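Local coordinates for beta-agarase (Persicobacter, PDB 6AII), which probably hydrolyses the beta-1,4 linkages of agarose as a family GH16 glycoside hydrolase, releasing neoagarobiose, at residues 22-27 and 112-117; 144-149 and 278-283; 243-248 and 257-262. All blocks are in the same frame, centred on the assembly; numbering follows the deposited sequence.

Contact 1 of 3, residues 22-27 and 112-117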
loop_
_atom_site.group_PDB
_atom_site.type_symbol
_atom_site.label_atom_id
_atom_site.label_comp_id
_atom_site.label_asym_id
_atom_site.label_seq_id
_atom_site.Cartn_x
_atom_site.Cartn_y
_atom_site.Cartn_z
ATOM N N LYS A 22 14.368 5.520 16.329
ATOM C CA LYS A 22 13.562 6.437 17.088
ATOM C C LYS A 22 12.174 6.607 16.451
ATOM O O LYS A 22 12.064 6.881 15.264
ATOM C CB LYS A 22 14.242 7.812 17.166
ATOM C CG LYS A 22 13.403 8.870 17.861
ATOM C CD LYS A 22 13.922 10.260 17.788
ATOM C CE LYS A 22 12.996 11.211 18.516
ATOM N NZ LYS A 22 13.578 12.565 18.588
ATOM N N LEU A 23 11.145 6.368 17.273
ATOM C CA LEU A 23 9.760 6.466 16.747
ATOM C C LEU A 23 9.465 7.865 16.231
ATOM O O LEU A 23 9.764 8.876 16.919
ATOM C CB LEU A 23 8.748 6.051 17.818
ATOM C CG LEU A 23 7.326 5.842 17.288
ATOM C CD1 LEU A 23 7.143 4.498 16.582
ATOM C CD2 LEU A 23 6.340 5.942 18.433
ATOM N N GLN A 24 8.903 7.970 15.020
ATOM C CA GLN A 24 8.417 9.244 14.512
ATOM C C GLN A 24 6.967 9.396 14.953
ATOM O O GLN A 24 6.030 8.814 14.364
ATOM C CB GLN A 24 8.613 9.354 12.996
ATOM C CG GLN A 24 8.197 10.720 12.440
ATOM C CD GLN A 24 8.488 10.917 10.974
ATOM O OE1 GLN A 24 9.484 10.389 10.456
ATOM N NE2 GLN A 24 7.629 11.668 10.309
ATOM N N ALA A 25 6.737 10.182 16.003
ATOM C CA ALA A 25 5.389 10.219 16.636
ATOM C C ALA A 25 4.257 10.648 15.678
ATOM O O ALA A 25 3.153 10.138 15.832
ATOM C CB ALA A 25 5.449 11.143 17.821
ATOM N N ASP A 26 4.489 11.568 14.756
ATOM C CA ASP A 26 3.404 12.169 13.998
ATOM C C ASP A 26 2.904 11.221 12.901
ATOM O O ASP A 26 1.882 11.487 12.292
ATOM C CB ASP A 26 3.774 13.523 13.421
ATOM C CG ASP A 26 4.743 13.544 12.269
ATOM O OD1 ASP A 26 5.475 12.566 12.063
ATOM O OD2 ASP A 26 4.840 14.596 11.650
ATOM N N MET A 27 3.600 10.122 12.737
ATOM C CA MET A 27 3.249 9.154 11.653
ATOM C C MET A 27 3.038 7.760 12.247
ATOM O O MET A 27 3.062 6.794 11.508
ATOM C CB MET A 27 4.370 9.089 10.610
ATOM C CG MET A 27 4.497 10.334 9.740
ATOM S SD MET A 27 3.052 10.522 8.694
ATOM C CE MET A 27 3.467 9.353 7.387
ATOM N N GLY A 112 1.347 14.089 8.035
ATOM C CA GLY A 112 2.775 14.184 8.033
ATOM C C GLY A 112 3.436 13.542 6.828
ATOM O O GLY A 112 2.744 12.964 5.940
ATOM N N HIS A 113 4.761 13.727 6.791
ATOM C CA HIS A 113 5.598 13.198 5.785
ATOM C C HIS A 113 6.711 12.327 6.376
ATOM O O HIS A 113 7.162 12.508 7.528
ATOM C CB HIS A 113 6.275 14.290 4.925
ATOM C CG HIS A 113 5.329 15.105 4.129
ATOM N ND1 HIS A 113 4.543 16.100 4.698
ATOM C CD2 HIS A 113 5.099 15.149 2.800
ATOM C CE1 HIS A 113 3.801 16.667 3.740
ATOM N NE2 HIS A 113 4.151 16.116 2.563
ATOM N N VAL A 114 7.234 11.447 5.533
ATOM C CA VAL A 114 8.493 10.790 5.817
ATOM C C VAL A 114 9.501 11.073 4.706
ATOM O O VAL A 114 9.129 11.408 3.584
ATOM C CB VAL A 114 8.302 9.278 6.013
ATOM C CG1 VAL A 114 7.289 8.976 7.104
ATOM C CG2 VAL A 114 7.867 8.617 4.745
ATOM N N GLN A 115 10.770 10.944 5.054
ATOM C CA GLN A 115 11.880 11.061 4.125
ATOM C C GLN A 115 13.013 10.164 4.590
ATOM O O GLN A 115 13.228 9.975 5.840
ATOM C CB GLN A 115 12.327 12.538 4.061
ATOM C CG GLN A 115 13.504 12.773 3.158
ATOM C CD GLN A 115 13.797 14.251 3.040
ATOM O OE1 GLN A 115 13.873 14.953 4.057
ATOM N NE2 GLN A 115 13.972 14.704 1.807
ATOM N N TYR A 116 13.798 9.667 3.655
ATOM C CA TYR A 116 14.898 8.798 3.964
ATOM C C TYR A 116 15.840 9.522 4.940
ATOM O O TYR A 116 15.930 10.751 4.841
ATOM C CB TYR A 116 15.722 8.432 2.728
ATOM C CG TYR A 116 16.586 9.534 2.159
ATOM C CD1 TYR A 116 16.041 10.472 1.325
ATOM C CD2 TYR A 116 17.884 9.703 2.600
ATOM C CE1 TYR A 116 16.791 11.550 0.871
ATOM C CE2 TYR A 116 18.640 10.782 2.162
ATOM C CZ TYR A 116 18.089 11.688 1.295
ATOM O OH TYR A 116 18.806 12.772 0.801
ATOM N N PRO A 117 16.563 8.799 5.753
ATOM C CA PRO A 117 16.445 7.384 6.115
ATOM C C PRO A 117 15.220 7.165 7.018
ATOM O O PRO A 117 14.982 7.824 8.086
ATOM C CB PRO A 117 17.769 6.996 6.806
ATOM C CG PRO A 117 18.209 8.294 7.449
ATOM C CD PRO A 117 17.598 9.419 6.630
HETATM O O HOH W 1 10.972 10.840 8.182
HETATM O O HOH W 2 0.277 12.312 10.170
HETATM O O HOH W 3 5.903 14.948 9.222
#

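Contact 2 of 3, residues 144-149 and 278-283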
loop_
_atom_site.group_PDB
_atom_site.type_symbol
_atom_site.label_atom_id
_atom_site.label_comp_id
_atom_site.label_asym_id
_atom_site.label_seq_id
_atom_site.Cartn_x
_atom_site.Cartn_y
_atom_site.Cartn_z
ATOM N N GLU A 144 7.256 11.111 -7.172
ATOM C CA GLU A 144 8.045 10.022 -6.587
ATOM C C GLU A 144 7.153 9.252 -5.609
ATOM O O GLU A 144 6.481 9.837 -4.793
ATOM C CB GLU A 144 9.289 10.517 -5.855
ATOM C CG GLU A 144 10.287 11.190 -6.792
ATOM C CD GLU A 144 11.505 11.814 -6.158
ATOM O OE1 GLU A 144 11.801 11.504 -4.975
ATOM O OE2 GLU A 144 12.186 12.616 -6.893
ATOM N N GLU A 145 7.126 7.943 -5.741
ATOM C CA GLU A 145 6.164 7.080 -5.005
ATOM C C GLU A 145 6.878 5.790 -4.566
ATOM O O GLU A 145 7.653 5.219 -5.324
ATOM C CB GLU A 145 5.007 6.785 -5.954
ATOM C CG GLU A 145 4.051 5.667 -5.503
ATOM C CD GLU A 145 2.925 5.355 -6.456
ATOM O OE1 GLU A 145 2.576 6.296 -7.193
ATOM O OE2 GLU A 145 2.374 4.185 -6.425
ATOM N N ILE A 146 6.506 5.268 -3.390
ATOM C CA ILE A 146 6.951 3.954 -2.966
ATOM C C ILE A 146 5.729 3.107 -2.613
ATOM O O ILE A 146 4.910 3.540 -1.857
ATOM C CB ILE A 146 7.914 4.101 -1.762
ATOM C CG1 ILE A 146 9.190 4.820 -2.182
ATOM C CG2 ILE A 146 8.204 2.720 -1.137
ATOM C CD1 ILE A 146 10.031 5.314 -1.004
ATOM N N ASP A 147 5.649 1.905 -3.153
ATOM C CA ASP A 147 4.497 1.021 -2.899
ATOM C C ASP A 147 4.933 -0.089 -1.922
ATOM O O ASP A 147 5.696 -1.025 -2.342
ATOM C CB ASP A 147 4.025 0.373 -4.188
ATOM C CG ASP A 147 3.697 1.448 -5.209
ATOM O OD1 ASP A 147 2.955 2.383 -4.852
ATOM O OD2 ASP A 147 4.329 1.399 -6.289
ATOM N N ILE A 148 4.404 0.066 -0.676
ATOM C CA ILE A 148 4.680 -0.835 0.395
ATOM C C ILE A 148 3.924 -2.146 0.144
ATOM O O ILE A 148 4.458 -3.222 0.331
ATOM C CB ILE A 148 4.408 -0.198 1.745
ATOM C CG1 ILE A 148 5.331 1.022 1.932
ATOM C CG2 ILE A 148 4.632 -1.187 2.863
ATOM C CD1 ILE A 148 5.081 1.823 3.162
ATOM N N CYS A 149 2.680 -2.018 -0.248
ATOM C CA CYS A 149 1.813 -3.203 -0.465
ATOM C C CYS A 149 0.716 -2.820 -1.461
ATOM O O CYS A 149 -0.013 -1.876 -1.190
ATOM C CB CYS A 149 1.168 -3.619 0.841
ATOM S SG CYS A 149 -0.194 -4.852 0.656
ATOM N N LYS A 278 12.151 12.913 -2.375
ATOM C CA LYS A 278 11.162 13.898 -1.999
ATOM C C LYS A 278 10.331 13.406 -0.807
ATOM O O LYS A 278 9.922 12.222 -0.798
ATOM C CB LYS A 278 10.250 14.186 -3.172
ATOM C CG LYS A 278 10.961 14.912 -4.304
ATOM C CD LYS A 278 10.109 15.167 -5.517
ATOM C CE LYS A 278 10.903 16.033 -6.482
ATOM N NZ LYS A 278 10.172 16.111 -7.752
ATOM N N PRO A 279 10.020 14.249 0.144
ATOM C CA PRO A 279 9.181 13.806 1.301
ATOM C C PRO A 279 7.857 13.245 0.804
ATOM O O PRO A 279 7.285 13.782 -0.129
ATOM C CB PRO A 279 8.950 15.060 2.142
ATOM C CG PRO A 279 10.248 15.827 1.896
ATOM C CD PRO A 279 10.501 15.631 0.414
ATOM N N MET A 280 7.383 12.193 1.496
ATOM C CA MET A 280 6.186 11.522 1.069
ATOM C C MET A 280 5.145 11.433 2.183
ATOM O O MET A 280 5.479 11.210 3.371
ATOM C CB MET A 280 6.508 10.121 0.579
ATOM C CG MET A 280 7.460 10.112 -0.569
ATOM S SD MET A 280 7.661 8.413 -1.225
ATOM C CE MET A 280 8.971 8.724 -2.396
ATOM N N LYS A 281 3.868 11.508 1.762
ATOM C CA LYS A 281 2.736 11.205 2.664
ATOM C C LYS A 281 2.455 9.695 2.537
ATOM O O LYS A 281 2.729 9.146 1.465
ATOM C CB LYS A 281 1.468 11.969 2.315
ATOM C CG LYS A 281 1.584 13.473 2.600
ATOM C CD LYS A 281 0.344 14.229 2.242
ATOM C CE LYS A 281 0.505 15.704 2.578
ATOM N NZ LYS A 281 -0.790 16.386 2.334
ATOM N N LEU A 282 1.918 9.115 3.609
ATOM C CA LEU A 282 1.478 7.720 3.597
ATOM C C LEU A 282 -0.008 7.714 3.228
ATOM O O LEU A 282 -0.832 8.467 3.769
ATOM C CB LEU A 282 1.747 7.121 4.981
ATOM C CG LEU A 282 1.259 5.685 5.189
ATOM C CD1 LEU A 282 2.044 4.727 4.331
ATOM C CD2 LEU A 282 1.394 5.328 6.663
ATOM N N ILE A 283 -0.382 6.776 2.334
ATOM C CA ILE A 283 -1.719 6.584 1.913
ATOM C C ILE A 283 -2.086 5.118 2.200
ATOM O O ILE A 283 -1.312 4.212 1.846
ATOM C CB ILE A 283 -1.861 6.938 0.402
ATOM C CG1 ILE A 283 -1.359 8.373 0.148
ATOM C CG2 ILE A 283 -3.290 6.722 -0.082
ATOM C CD1 ILE A 283 -1.591 8.922 -1.231
HETATM O O HOH W 4 11.276 13.745 -9.070
#

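Contact 3 of 3, residues 243-248 and 257-262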
loop_
_atom_site.group_PDB
_atom_site.type_symbol
_atom_site.label_atom_id
_atom_site.label_comp_id
_atom_site.label_asym_id
_atom_site.label_seq_id
_atom_site.Cartn_x
_atom_site.Cartn_y
_atom_site.Cartn_z
ATOM N N GLY A 243 20.976 0.695 -5.898
ATOM C CA GLY A 243 21.750 1.157 -7.119
ATOM C C GLY A 243 21.406 0.361 -8.359
ATOM O O GLY A 243 20.260 0.398 -8.807
ATOM N N LYS A 244 22.382 -0.423 -8.867
ATOM C CA LYS A 244 22.160 -1.207 -10.045
ATOM C C LYS A 244 21.878 -2.657 -9.675
ATOM O O LYS A 244 21.656 -3.483 -10.576
ATOM C CB LYS A 244 23.384 -1.170 -10.975
ATOM C CG LYS A 244 23.731 0.225 -11.452
ATOM C CD LYS A 244 24.847 0.158 -12.495
ATOM C CE LYS A 244 25.109 1.539 -13.037
ATOM N NZ LYS A 244 26.069 1.472 -14.167
ATOM N N ASN A 245 21.877 -2.975 -8.377
ATOM C CA ASN A 245 21.778 -4.346 -7.874
ATOM C C ASN A 245 20.410 -4.504 -7.177
ATOM O O ASN A 245 19.840 -3.500 -6.725
ATOM C CB ASN A 245 22.812 -4.647 -6.800
ATOM C CG ASN A 245 24.222 -4.626 -7.387
ATOM O OD1 ASN A 245 24.423 -4.953 -8.542
ATOM N ND2 ASN A 245 25.182 -4.191 -6.607
ATOM N N TYR A 246 19.931 -5.742 -7.183
ATOM C CA TYR A 246 18.726 -6.001 -6.382
ATOM C C TYR A 246 18.707 -7.473 -6.034
ATOM O O TYR A 246 19.358 -8.297 -6.724
ATOM C CB TYR A 246 17.442 -5.596 -7.126
ATOM C CG TYR A 246 17.044 -6.371 -8.353
ATOM C CD1 TYR A 246 17.680 -6.105 -9.553
ATOM C CD2 TYR A 246 16.051 -7.364 -8.352
ATOM C CE1 TYR A 246 17.372 -6.794 -10.703
ATOM C CE2 TYR A 246 15.784 -8.110 -9.482
ATOM C CZ TYR A 246 16.412 -7.776 -10.673
ATOM O OH TYR A 246 16.122 -8.441 -11.824
ATOM N N SER A 247 17.966 -7.837 -4.967
ATOM C CA SER A 247 17.920 -9.220 -4.557
ATOM C C SER A 247 16.569 -9.454 -3.888
ATOM O O SER A 247 15.933 -8.511 -3.431
ATOM C CB SER A 247 19.016 -9.567 -3.594
ATOM O OG SER A 247 19.056 -8.639 -2.519
ATOM N N TYR A 248 16.171 -10.716 -3.833
ATOM C CA TYR A 248 14.807 -10.995 -3.303
ATOM C C TYR A 248 14.656 -12.480 -3.053
ATOM O O TYR A 248 15.396 -13.292 -3.611
ATOM C CB TYR A 248 13.717 -10.531 -4.275
ATOM C CG TYR A 248 13.656 -11.218 -5.613
ATOM C CD1 TYR A 248 14.483 -10.802 -6.628
ATOM C CD2 TYR A 248 12.736 -12.231 -5.877
ATOM C CE1 TYR A 248 14.415 -11.366 -7.897
ATOM C CE2 TYR A 248 12.684 -12.830 -7.129
ATOM C CZ TYR A 248 13.540 -12.392 -8.135
ATOM O OH TYR A 248 13.461 -12.985 -9.385
ATOM N N GLU A 257 19.945 -13.095 -6.502
ATOM C CA GLU A 257 20.739 -11.855 -6.499
ATOM C C GLU A 257 21.040 -11.441 -7.932
ATOM O O GLU A 257 21.464 -12.277 -8.707
ATOM C CB GLU A 257 22.057 -12.101 -5.792
ATOM C CG GLU A 257 21.883 -12.349 -4.314
ATOM C CD GLU A 257 23.172 -12.662 -3.563
ATOM O OE1 GLU A 257 23.787 -13.700 -3.847
ATOM O OE2 GLU A 257 23.500 -11.921 -2.678
ATOM N N ALA A 258 20.706 -10.213 -8.283
ATOM C CA ALA A 258 20.738 -9.786 -9.667
ATOM C C ALA A 258 21.464 -8.443 -9.760
ATOM O O ALA A 258 21.559 -7.683 -8.809
ATOM C CB ALA A 258 19.340 -9.719 -10.232
ATOM N N SER A 259 22.022 -8.199 -10.941
ATOM C CA SER A 259 22.775 -6.966 -11.267
ATOM C C SER A 259 22.301 -6.436 -12.611
ATOM O O SER A 259 22.396 -7.166 -13.569
ATOM C CB SER A 259 24.232 -7.258 -11.361
ATOM O OG SER A 259 24.821 -7.334 -10.064
ATOM N N ALA A 260 21.800 -5.226 -12.686
ATOM C CA ALA A 260 21.295 -4.665 -13.943
ATOM C C ALA A 260 22.341 -3.715 -14.541
ATOM O O ALA A 260 23.287 -3.316 -13.852
ATOM C CB ALA A 260 20.000 -3.939 -13.735
ATOM N N ASP A 261 22.154 -3.381 -15.826
ATOM C CA ASP A 261 23.075 -2.478 -16.520
ATOM C C ASP A 261 22.633 -1.035 -16.339
ATOM O O ASP A 261 23.202 -0.138 -16.971
ATOM C CB ASP A 261 23.098 -2.753 -18.032
ATOM C CG ASP A 261 23.847 -4.018 -18.432
ATOM O OD1 ASP A 261 24.696 -4.498 -17.627
ATOM O OD2 ASP A 261 23.585 -4.514 -19.563
ATOM N N PHE A 262 21.627 -0.795 -15.506
ATOM C CA PHE A 262 21.050 0.516 -15.269
ATOM C C PHE A 262 20.707 0.618 -13.775
ATOM O O PHE A 262 20.731 -0.416 -13.057
ATOM C CB PHE A 262 19.782 0.702 -16.116
ATOM C CG PHE A 262 18.815 -0.455 -15.999
ATOM C CD1 PHE A 262 17.889 -0.493 -14.953
ATOM C CD2 PHE A 262 18.854 -1.522 -16.891
ATOM C CE1 PHE A 262 17.006 -1.561 -14.832
ATOM C CE2 PHE A 262 17.972 -2.594 -16.757
ATOM C CZ PHE A 262 17.063 -2.614 -15.721
#

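Contact 1 of 3, residues 22-27 and 112-117
Gln24 points its side-chain amide at the backbone of His113, while Met27 lies against Gly112 and Val114. With CG anti to the backbone N (chi1 -176°) and an extended chain, Gln24 reaches across the gap, and its NE2 donates to His113 O at 2.9 Å. The acceptor sits almost in the amide plane. The second N-H of NE2 runs in the same plane to Asp26 OD1, also 2.9 Å away, and uses the syn lone pair of that carboxylate. The amide oxygen OE1 accepts from a water that is itself held by Gln115 N, so three bonds fix the rotation of the amide and which end carries the nitrogen. A second water bridges Asp26 OD2 to His113 N; a third accepts from Gly112 N and lies close to Asp26 O, a less certain bond. In Met27, chi2 (-66°) brings SD over the Gly112 peptide, 3.6 Å from Gly112 C, and the bend at chi3 turns CE toward Val114. This methyl meets Val114 CG1 at 3.9 Å, the two side chains crossing obliquely. Met27, a buried residue, also touches Val320 and Leu282. His113 starts away from residues 22-27, and its NE2 bonds to Asp140. Residues 22-27 run from the end of strand 19-23, which pairs with strand 312-325, into a short 3-10 turn at 25-26. The contact joins them to the loop, with a cis peptide before Pro117, that passes from strand 97-110 of one sheet to strand 118-125 of the other in the jelly-roll sandwich of GH16 enzymes.

Contact 2 of 3, residues 144-149 and 278-283
Glu144 and Lys278 both set CG anti to their own carbonyl carbons (chi1 -64° and -68°), and from there each chain runs extended, the two crossing at about a right angle. The Glu144 carboxylate therefore lies across the aliphatic part of Lys278, with OE2 3.6 Å from Lys278 CD. Its other oxygen, OE1, accepts Lys278 N at 3.0 Å in a nearly straight bond that arrives from above the carboxylate plane; Thr277 N binds OE1 as well. The ammonium is not a direct partner: Lys278 NZ stays 4.1 Å from Glu144 OE2, joined to it by a shared water, and makes its salt bridge with Asp141. The two N-H groups and the water would probably favour an ionised Glu144. Deeper in, the extended Met280 crosses Ile146 at about a right angle, bringing CE to 3.8 Å from Ile146 CD1 and 3.6 Å from Glu144 O. Ile148 CD1 and Leu282 CD1 touch more loosely, at 4.4 Å. The strand segments lie 8.4 Å apart because strand 132-139 runs between them and pairs with both; opposite Val135, Ile148 and Cys149 form a classic beta bulge. Ile146 and Ile148 also pack on strand 217-225 of the other sheet, in the jelly-roll core. Glu145 and Asp147 point from the same strand to its other face, consistent with the E-x-D-x-x-E signature that in GH16 enzymes lies on the strand of the active site.

Contact 3 of 3, residues 243-248 and 257-262
Over one face of the Tyr246 ring stands the methyl of Ala258, its CB 3.8 Å from the ring centroid and 24° off the normal. This CH-pi contact is displaced toward the rim, so the closest ring atom is CZ, 3.5 Å from Ala258 CB. Tyr246 CG sits between the backbone N and the carbonyl carbon (chi1 67°), which puts CG where the ring can lie alongside Ala258; at the far end OH bonds to Tyr200 N. Within 257-262, Ala260 CB covers the centre of one face of Phe262. That ring also has a cation-pi partner in Lys267, and Val199 touches both aromatic side chains. Tyr246 and Ala258 form a hydrogen-bonded antiparallel pair, with Ala258 N to Tyr246 O at 2.8 Å and Tyr246 N to Ala258 O at 3.0 Å. Past the end of the regular pairing, Ala260 N still reaches Lys244 O at 2.7 Å. Asn245 with Ser259 and Ser247 with Glu257 are the non-hydrogen-bonded pairs, and their side chains occupy the face away from Tyr246. Here Ser259 OG donates to Asn245 OD1 at 2.9 Å from above the carbonyl plane, while Ser247 CB and Glu257 CG merely touch. Lys244 packs its CB and CG against Phe262 O, and its CA makes a CH...O contact with the same oxygen at 3.4 Å. One face is thus polar and largely exposed; the other carries Tyr246 and Ala258, with Tyr246 touching Val199 and bonded to Tyr200. The strands run at 160° to each other as the two arms of an antiparallel beta hairpin, which continues the sheet beyond strand 236-242.

Along the chain, contact 1 closes before contact 2 opens, and contact 3 is nested in the long excursion between the two halves of contact 2. Contacts 1 and 2 are neighbours, with centres 12 Å apart: Val114 N probably bonds to Met280 O, and the His113 and Lys281 side chains touch. Contact 3 is remote, its centre 28 Å from contact 1 and 22 Å from contact 2, with nearest atoms about 13 Å away in both cases. Contacts 1 and 3 both reach the antiparallel sheet; contact 2 belongs to the mixed one, which carries the strand with the probable GH16 signature. Contacts 1 and 2 thus lie where the two sheets are joined, while the hairpin extends the antiparallel sheet outward.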